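Local atomic coordinates of mandelate racemase/muconate lactonizing enzyme (Roseovarius nubinhibens, PDB entry 2QDD), a protein that is of unknown specific function but, as a magnesium-binding member of the mandelate racemase/muconate lactonizing enzyme family, probably catalyses a reaction of the enolase superfamily. Residues Thr194-Arg199 and Trp218-Cys223; Thr299-Thr304 and Leu353-Asp358. All coordinates share one frame; numbering follows the deposited sequence.

Contact 1 (Thr194-Arg199 and Trp218-Cys223); sequences TFDVNR and WIEQPC
Phe-195 and Ile-219 pair in parallel between strands 194-196 and 218-220, whose axes differ by 23° in direction. The backbone bonds here run from Phe-195 N to Trp-218 O (3.1 Å) and from Glu-220 N to Phe-195 O (2.9 Å, almost straight). Beyond the strands the two chains stay joined: Val-197 N makes a weak bond to Glu-220 O, and Arg-199 N meets Gln-221 O nearly end-on. On the side of the sheet that bears Phe-195 and Ile-219 the contacts are apolar; Ile-219 CD1 touches Phe-195 CB (4.0 Å) and Ile-219 CG2 meets Val-197 CG2. Further on, Arg-199 CG lies across Gln-221 CG, while the guanidinium bonds to Tyr-59 O.

The face of Asp-196 and Glu-220 carries the acidic pair; Thr-194 CG2 also packs on Glu-220 CB there. Glu-220 is extended, with CG anti to the backbone N (chi1 -169°), and its carboxylate stacks over that of Asp-196, the planes only 9° apart and Asp-196 OD1 3.5 Å from Glu-220 OE2. A water bridges these same two oxygens, 2.8 Å from Asp-196 OD1. Asp-196 OD1 also accepts from Asn-198 N, forming an Asx turn. Salt bridges join Lys-167 to Asp-196 OD2 and Lys-265 to Glu-220 OE1. Both acids are magnesium ligands, with Asp-243 and Glu-244, although no metal is modelled here; their place at the C-terminal ends of adjacent strands of a beta-alpha-beta unit is typical of the enolase-superfamily barrel.

Contact 2 (Thr299-Thr304 and Leu353-Asp358); sequences TALADT and LGVIPD
With CG anti to the backbone N (chi1 -174°), Leu-301 reaches out from the first turn of its helix and sends its two methyl branches to different partners on 353-358. Leu-353 has nearly the same torsions, its own CG also anti to the backbone N (chi1 -170°), and comes in at about a right angle, so that Leu-301 CD1 and Leu-353 CD2 touch tip to tip at 3.6 Å. Leu-301 CD1 also lies against both methyls of Val-355, 3.7 Å from Val-355 CG2. The CD2 branch of Leu-301 instead meets Pro-357 CG at 4.0 Å, the side chains again crossing at about a right angle.

One helical turn on, Thr-304 presents its methyl: Thr-304 CG2 lies 3.9 Å from Val-355 CG1 and 3.7 Å from Leu-353 O. That carbonyl is bonded to His-308 NE2 farther along the same helix. No hydrogen bond crosses between the two segments, and the touching residues are all buried.

The helix start is fixed separately, Thr-299 OG1 accepting from Leu-301 N (3.1 Å) while also bonded to Tyr-37 and Glu-51. Leu-301 and Pro-357 both pack on Tyr-37 of strand 29-42, and Leu-301 and Leu-353 on Met-109 of helix 101-119. The arrangement is apolar packing of the first turn of an N-capped helix, where the helix after barrel strand 290-293 and the chain leaving the barrel meet the N-terminal domain of an enolase-superfamily protein.

Overall arrangement
From the N terminus the chain first builds the antiparallel sheet of strands 5-22, 29-42 and 47-52 and its helices, then enters the barrel. Contact 1 closes a short loop there, joining neighbouring strands across helix 203-210. Contact 2 opens only later, after strand 290-293, and closes a longer loop of 48 residues as the chain heads for strand 367-370 of the first sheet. The two loops therefore follow in series, neither nested nor crossed. Their centres are 29 Å apart, on opposite sides of the chain's centre, and the nearest atoms of the two contacts are about 14 Å apart. Contact 1 belongs to the metal site at the C-terminal end of the barrel strands; contact 2 lies at the barrel's junction with the N-terminal domain.

Contact 1 (Thr194-Arg199 and Trp218-Cys223)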
ATOM      1  N   THR A 194      25.169 -17.032 -14.585  1.00 33.24           N
ATOM      2  CA  THR A 194      24.749 -16.128 -13.526  1.00 38.89           C
ATOM      3  C   THR A 194      25.856 -15.090 -13.339  1.00 39.14           C
ATOM      4  O   THR A 194      27.024 -15.448 -13.204  1.00 38.32           O
ATOM      5  CB  THR A 194      24.516 -16.914 -12.200  1.00 41.45           C
ATOM      6  OG1 THR A 194      23.476 -17.881 -12.395  1.00 49.55           O
ATOM      7  CG2 THR A 194      24.123 -15.988 -11.045  1.00 44.48           C
ATOM      8  N   PHE A 195      25.491 -13.809 -13.345  1.00 37.47           N
ATOM      9  CA  PHE A 195      26.423 -12.748 -12.972  1.00 31.31           C
ATOM     10  C   PHE A 195      26.353 -12.465 -11.487  1.00 31.12           C
ATOM     11  O   PHE A 195      25.362 -11.922 -10.996  1.00 31.30           O
ATOM     12  CB  PHE A 195      26.179 -11.477 -13.787  1.00 29.51           C
ATOM     13  CG  PHE A 195      26.435 -11.649 -15.254  1.00 32.64           C
ATOM     14  CD1 PHE A 195      25.381 -11.849 -16.131  1.00 26.21           C
ATOM     15  CD2 PHE A 195      27.732 -11.632 -15.754  1.00 25.75           C
ATOM     16  CE1 PHE A 195      25.608 -12.019 -17.490  1.00 37.65           C
ATOM     17  CE2 PHE A 195      27.972 -11.800 -17.110  1.00 36.42           C
ATOM     18  CZ  PHE A 195      26.908 -11.997 -17.984  1.00 33.07           C
ATOM     19  N   ASP A 196      27.418 -12.851 -10.784  1.00 31.56           N
ATOM     20  CA  ASP A 196      27.501 -12.742  -9.330  1.00 36.08           C
ATOM     21  C   ASP A 196      28.296 -11.498  -8.933  1.00 35.02           C
ATOM     22  O   ASP A 196      29.496 -11.383  -9.204  1.00 37.08           O
ATOM     23  CB  ASP A 196      28.117 -14.013  -8.732  1.00 36.31           C
ATOM     24  CG  ASP A 196      28.200 -13.982  -7.207  1.00 50.20           C
ATOM     25  OD1 ASP A 196      27.493 -13.178  -6.551  1.00 50.06           O
ATOM     26  OD2 ASP A 196      28.980 -14.787  -6.655  1.00 62.78           O
ATOM     27  N   VAL A 197      27.596 -10.578  -8.284  1.00 32.49           N
ATOM     28  CA  VAL A 197      28.079  -9.227  -8.032  1.00 33.00           C
ATOM     29  C   VAL A 197      28.705  -9.222  -6.644  1.00 36.94           C
ATOM     30  O   VAL A 197      29.587  -8.406  -6.352  1.00 39.58           O
ATOM     31  CB  VAL A 197      26.898  -8.220  -8.106  1.00 32.68           C
ATOM     32  CG1 VAL A 197      27.340  -6.807  -7.817  1.00 26.08           C
ATOM     33  CG2 VAL A 197      26.218  -8.292  -9.469  1.00 34.00           C
ATOM     34  N   ASN A 198      28.253 -10.183  -5.830  1.00 40.57           N
ATOM     35  CA  ASN A 198      28.559 -10.282  -4.404  0.50 40.47           C
ATOM     36  C   ASN A 198      28.593  -8.973  -3.647  1.00 41.16           C
ATOM     37  O   ASN A 198      29.601  -8.583  -3.041  1.00 42.06           O
ATOM     38  CB  ASN A 198      29.784 -11.148  -4.123  0.50 41.05           C
ATOM     39  CG  ASN A 198      29.504 -12.210  -3.074  0.50 40.56           C
ATOM     40  OD1 ASN A 198      29.687 -13.404  -3.323  0.50 38.31           O
ATOM     41  ND2 ASN A 198      29.049 -11.779  -1.891  0.50 19.14           N
ATOM     42  N   ARG A 199      27.445  -8.293  -3.694  1.00 38.79           N
ATOM     43  CA  ARG A 199      27.153  -7.086  -2.899  1.00 33.95           C
ATOM     44  C   ARG A 199      28.007  -5.848  -3.202  1.00 31.78           C
ATOM     45  O   ARG A 199      27.981  -4.877  -2.448  1.00 39.53           O
ATOM     46  CB  ARG A 199      27.122  -7.387  -1.392  1.00 31.42           C
ATOM     47  CG  ARG A 199      26.202  -8.527  -1.002  1.00 29.61           C
ATOM     48  CD  ARG A 199      26.370  -8.907   0.450  1.00 35.19           C
ATOM     49  NE  ARG A 199      27.533  -9.770   0.636  1.00 31.08           N
ATOM     50  CZ  ARG A 199      27.895 -10.317   1.792  1.00 35.09           C
ATOM     51  NH1 ARG A 199      28.970 -11.094   1.842  1.00 34.13           N
ATOM     52  NH2 ARG A 199      27.185 -10.102   2.893  1.00 27.98           N
ATOM     53  N   TRP A 218      20.393 -14.038 -15.097  1.00 26.54           N
ATOM     54  CA  TRP A 218      20.400 -13.928 -13.633  1.00 27.05           C
ATOM     55  C   TRP A 218      21.414 -12.928 -13.095  1.00 29.56           C
ATOM     56  O   TRP A 218      22.568 -12.909 -13.522  1.00 32.11           O
ATOM     57  CB  TRP A 218      20.721 -15.281 -13.009  1.00 31.33           C
ATOM     58  CG  TRP A 218      19.569 -16.231 -12.881  1.00 34.87           C
ATOM     59  CD1 TRP A 218      19.384 -17.388 -13.582  1.00 32.01           C
ATOM     60  CD2 TRP A 218      18.472 -16.137 -11.964  1.00 33.34           C
ATOM     61  NE1 TRP A 218      18.231 -18.009 -13.177  1.00 35.44           N
ATOM     62  CE2 TRP A 218      17.653 -17.268 -12.181  1.00 33.36           C
ATOM     63  CE3 TRP A 218      18.097 -15.205 -10.988  1.00 28.29           C
ATOM     64  CZ2 TRP A 218      16.487 -17.495 -11.454  1.00 31.05           C
ATOM     65  CZ3 TRP A 218      16.928 -15.427 -10.270  1.00 29.30           C
ATOM     66  CH2 TRP A 218      16.135 -16.560 -10.510  1.00 32.93           C
ATOM     67  N   ILE A 219      20.969 -12.100 -12.153  1.00 30.80           N
ATOM     68  CA  ILE A 219      21.863 -11.254 -11.372  1.00 26.75           C
ATOM     69  C   ILE A 219      21.779 -11.681  -9.919  1.00 28.43           C
ATOM     70  O   ILE A 219      20.704 -11.637  -9.310  1.00 28.88           O
ATOM     71  CB  ILE A 219      21.501  -9.746 -11.491  1.00 26.20           C
ATOM     72  CG1 ILE A 219      21.428  -9.301 -12.957  1.00 24.80           C
ATOM     73  CG2 ILE A 219      22.485  -8.883 -10.690  1.00 26.82           C
ATOM     74  CD1 ILE A 219      22.692  -9.555 -13.788  1.00 27.07           C
ATOM     75  N   GLU A 220      22.913 -12.103  -9.371  1.00 29.09           N
ATOM     76  CA  GLU A 220      22.957 -12.587  -8.001  1.00 37.01           C
ATOM     77  C   GLU A 220      23.365 -11.463  -7.062  1.00 33.59           C
ATOM     78  O   GLU A 220      24.427 -10.851  -7.237  1.00 30.60           O
ATOM     79  CB  GLU A 220      23.898 -13.785  -7.873  1.00 35.18           C
ATOM     80  CG  GLU A 220      23.800 -14.520  -6.541  1.00 50.52           C
ATOM     81  CD  GLU A 220      24.934 -15.518  -6.328  1.00 57.16           C
ATOM     82  OE1 GLU A 220      25.361 -16.165  -7.313  1.00 69.76           O
ATOM     83  OE2 GLU A 220      25.393 -15.657  -5.170  1.00 69.02           O
ATOM     84  N   GLN A 221      22.484 -11.198  -6.093  1.00 32.97           N
ATOM     85  CA  GLN A 221      22.709 -10.293  -4.960  1.00 33.56           C
ATOM     86  C   GLN A 221      23.535  -9.035  -5.282  1.00 33.69           C
ATOM     87  O   GLN A 221      24.706  -8.936  -4.896  1.00 34.04           O
ATOM     88  CB  GLN A 221      23.250 -11.068  -3.746  1.00 35.75           C
ATOM     89  CG  GLN A 221      23.334 -10.264  -2.446  1.00 35.29           C
ATOM     90  CD  GLN A 221      22.103 -10.350  -1.587  1.00 32.33           C
ATOM     91  OE1 GLN A 221      21.566 -11.427  -1.356  1.00 37.51           O
ATOM     92  NE2 GLN A 221      21.664  -9.206  -1.072  1.00 40.08           N
ATOM     93  N   PRO A 222      22.933  -8.079  -6.018  1.00 35.15           N
ATOM     94  CA  PRO A 222      23.721  -6.932  -6.470  1.00 34.98           C
ATOM     95  C   PRO A 222      24.144  -5.999  -5.325  1.00 35.36           C
ATOM     96  O   PRO A 222      25.217  -5.400  -5.387  1.00 35.39           O
ATOM     97  CB  PRO A 222      22.790  -6.228  -7.468  1.00 33.66           C
ATOM     98  CG  PRO A 222      21.416  -6.635  -7.075  1.00 35.49           C
ATOM     99  CD  PRO A 222      21.526  -8.004  -6.464  1.00 37.83           C
ATOM    100  N   CYS A 223      23.319  -5.917  -4.283  1.00 33.90           N
ATOM    101  CA  CYS A 223      23.511  -4.963  -3.196  1.00 34.72           C
ATOM    102  C   CYS A 223      23.538  -5.661  -1.832  1.00 34.73           C
ATOM    103  O   CYS A 223      23.319  -6.865  -1.740  1.00 36.58           O
ATOM    104  CB  CYS A 223      22.413  -3.898  -3.240  1.00 32.42           C
ATOM    105  SG  CYS A 223      22.325  -2.967  -4.799  1.00 38.23           S
TER
HETATM  106  O   HOH W   1      26.261 -13.264  -4.049  1.00 64.98           O

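Contact 2 (Thr299-Thr304 and Leu353-Asp358)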
ATOM      1  N   THR A 299      34.754 -28.834   3.014  1.00 34.31           N
ATOM      2  CA  THR A 299      35.091 -30.121   2.429  1.00 37.61           C
ATOM      3  C   THR A 299      33.863 -30.771   1.809  1.00 39.18           C
ATOM      4  O   THR A 299      32.749 -30.242   1.907  1.00 37.05           O
ATOM      5  CB  THR A 299      35.708 -31.094   3.462  1.00 38.33           C
ATOM      6  OG1 THR A 299      34.680 -31.604   4.320  1.00 39.36           O
ATOM      7  CG2 THR A 299      36.783 -30.418   4.298  1.00 36.14           C
ATOM      8  N   ALA A 300      34.080 -31.937   1.201  1.00 37.90           N
ATOM      9  CA  ALA A 300      33.014 -32.751   0.625  1.00 34.13           C
ATOM     10  C   ALA A 300      31.980 -33.236   1.645  1.00 31.39           C
ATOM     11  O   ALA A 300      30.940 -33.758   1.260  1.00 31.37           O
ATOM     12  CB  ALA A 300      33.605 -33.929  -0.155  1.00 29.72           C
ATOM     13  N   LEU A 301      32.262 -33.053   2.936  1.00 30.90           N
ATOM     14  CA  LEU A 301      31.308 -33.383   3.991  1.00 29.45           C
ATOM     15  C   LEU A 301      30.102 -32.419   4.014  1.00 30.47           C
ATOM     16  O   LEU A 301      28.955 -32.859   3.899  1.00 27.75           O
ATOM     17  CB  LEU A 301      32.004 -33.472   5.361  1.00 33.14           C
ATOM     18  CG  LEU A 301      31.191 -33.935   6.581  1.00 30.99           C
ATOM     19  CD1 LEU A 301      30.477 -35.225   6.329  1.00 43.13           C
ATOM     20  CD2 LEU A 301      32.014 -34.065   7.831  1.00 28.32           C
ATOM     21  N   ALA A 302      30.374 -31.120   4.142  1.00 26.85           N
ATOM     22  CA  ALA A 302      29.364 -30.069   3.945  1.00 30.87           C
ATOM     23  C   ALA A 302      28.719 -30.072   2.550  1.00 27.31           C
ATOM     24  O   ALA A 302      27.506 -29.900   2.431  1.00 27.41           O
ATOM     25  CB  ALA A 302      29.959 -28.691   4.253  1.00 28.02           C
ATOM     26  N   ASP A 303      29.534 -30.275   1.512  1.00 32.26           N
ATOM     27  CA  ASP A 303      29.066 -30.336   0.123  1.00 30.93           C
ATOM     28  C   ASP A 303      28.044 -31.438  -0.133  1.00 32.80           C
ATOM     29  O   ASP A 303      27.109 -31.241  -0.905  1.00 34.48           O
ATOM     30  CB  ASP A 303      30.242 -30.509  -0.831  1.00 34.78           C
ATOM     31  CG  ASP A 303      31.077 -29.258  -0.958  1.00 43.53           C
ATOM     32  OD1 ASP A 303      30.530 -28.148  -0.774  1.00 46.99           O
ATOM     33  OD2 ASP A 303      32.288 -29.384  -1.246  1.00 44.57           O
ATOM     34  N   THR A 304      28.227 -32.582   0.530  1.00 33.46           N
ATOM     35  CA  THR A 304      27.333 -33.739   0.415  1.00 30.82           C
ATOM     36  C   THR A 304      26.006 -33.495   1.106  1.00 30.04           C
ATOM     37  O   THR A 304      24.955 -33.852   0.570  1.00 37.13           O
ATOM     38  CB  THR A 304      27.998 -35.012   0.986  1.00 30.30           C
ATOM     39  OG1 THR A 304      29.223 -35.246   0.285  1.00 33.44           O
ATOM     40  CG2 THR A 304      27.110 -36.231   0.841  1.00 22.75           C
ATOM     41  N   LEU A 353      24.125 -39.679   5.966  1.00 26.69           N
ATOM     42  CA  LEU A 353      24.842 -38.722   5.137  1.00 32.75           C
ATOM     43  C   LEU A 353      25.695 -39.435   4.097  1.00 35.46           C
ATOM     44  O   LEU A 353      25.895 -38.921   2.992  1.00 36.00           O
ATOM     45  CB  LEU A 353      25.719 -37.856   6.038  1.00 31.93           C
ATOM     46  CG  LEU A 353      26.451 -36.601   5.578  1.00 38.78           C
ATOM     47  CD1 LEU A 353      25.526 -35.624   4.916  1.00 41.27           C
ATOM     48  CD2 LEU A 353      27.027 -35.976   6.818  1.00 51.29           C
ATOM     49  N   GLY A 354      26.188 -40.621   4.467  1.00 37.66           N
ATOM     50  CA  GLY A 354      26.988 -41.464   3.582  1.00 35.14           C
ATOM     51  C   GLY A 354      28.404 -40.960   3.381  1.00 40.20           C
ATOM     52  O   GLY A 354      29.018 -41.207   2.339  1.00 38.13           O
ATOM     53  N   VAL A 355      28.916 -40.226   4.368  1.00 39.34           N
ATOM     54  CA  VAL A 355      30.346 -39.929   4.443  1.00 45.57           C
ATOM     55  C   VAL A 355      30.862 -40.036   5.878  1.00 47.93           C
ATOM     56  O   VAL A 355      30.342 -39.385   6.781  1.00 48.94           O
ATOM     57  CB  VAL A 355      30.757 -38.597   3.699  1.00 43.66           C
ATOM     58  CG1 VAL A 355      29.597 -37.624   3.565  1.00 46.49           C
ATOM     59  CG2 VAL A 355      31.982 -37.934   4.323  1.00 43.86           C
ATOM     60  N   ILE A 356      31.863 -40.899   6.071  1.00 51.79           N
ATOM     61  CA  ILE A 356      32.444 -41.182   7.391  1.00 52.24           C
ATOM     62  C   ILE A 356      33.914 -40.754   7.401  1.00 52.71           C
ATOM     63  O   ILE A 356      34.754 -41.405   6.776  1.00 53.22           O
ATOM     64  CB  ILE A 356      32.333 -42.688   7.765  1.00 51.19           C
ATOM     65  CG1 ILE A 356      30.876 -43.167   7.695  1.00 55.95           C
ATOM     66  CG2 ILE A 356      32.901 -42.946   9.158  1.00 53.88           C
ATOM     67  CD1 ILE A 356      30.713 -44.593   7.186  1.00 55.21           C
ATOM     68  N   PRO A 357      34.222 -39.641   8.093  1.00 52.44           N
ATOM     69  CA  PRO A 357      35.600 -39.210   8.333  1.00 53.04           C
ATOM     70  C   PRO A 357      36.379 -40.175   9.223  1.00 53.31           C
ATOM     71  O   PRO A 357      35.834 -40.718  10.189  1.00 50.31           O
ATOM     72  CB  PRO A 357      35.430 -37.858   9.040  1.00 52.32           C
ATOM     73  CG  PRO A 357      34.037 -37.434   8.742  1.00 50.39           C
ATOM     74  CD  PRO A 357      33.254 -38.695   8.669  1.00 51.60           C
ATOM     75  N   ASP A 358      37.643 -40.389   8.880  1.00 56.61           N
ATOM     76  CA  ASP A 358      38.569 -41.102   9.755  1.00 59.39           C
ATOM     77  C   ASP A 358      39.316 -40.101  10.639  1.00 54.94           C
ATOM     78  O   ASP A 358      40.019 -39.230  10.119  1.00 55.19           O
ATOM     79  CB  ASP A 358      39.552 -41.935   8.922  1.00 64.16           C
ATOM     80  CG  ASP A 358      40.469 -42.795   9.776  1.00 70.32           C
ATOM     81  OD1 ASP A 358      41.698 -42.711   9.578  1.00 73.43           O
ATOM     82  OD2 ASP A 358      39.966 -43.552  10.639  1.00 74.36           O
TER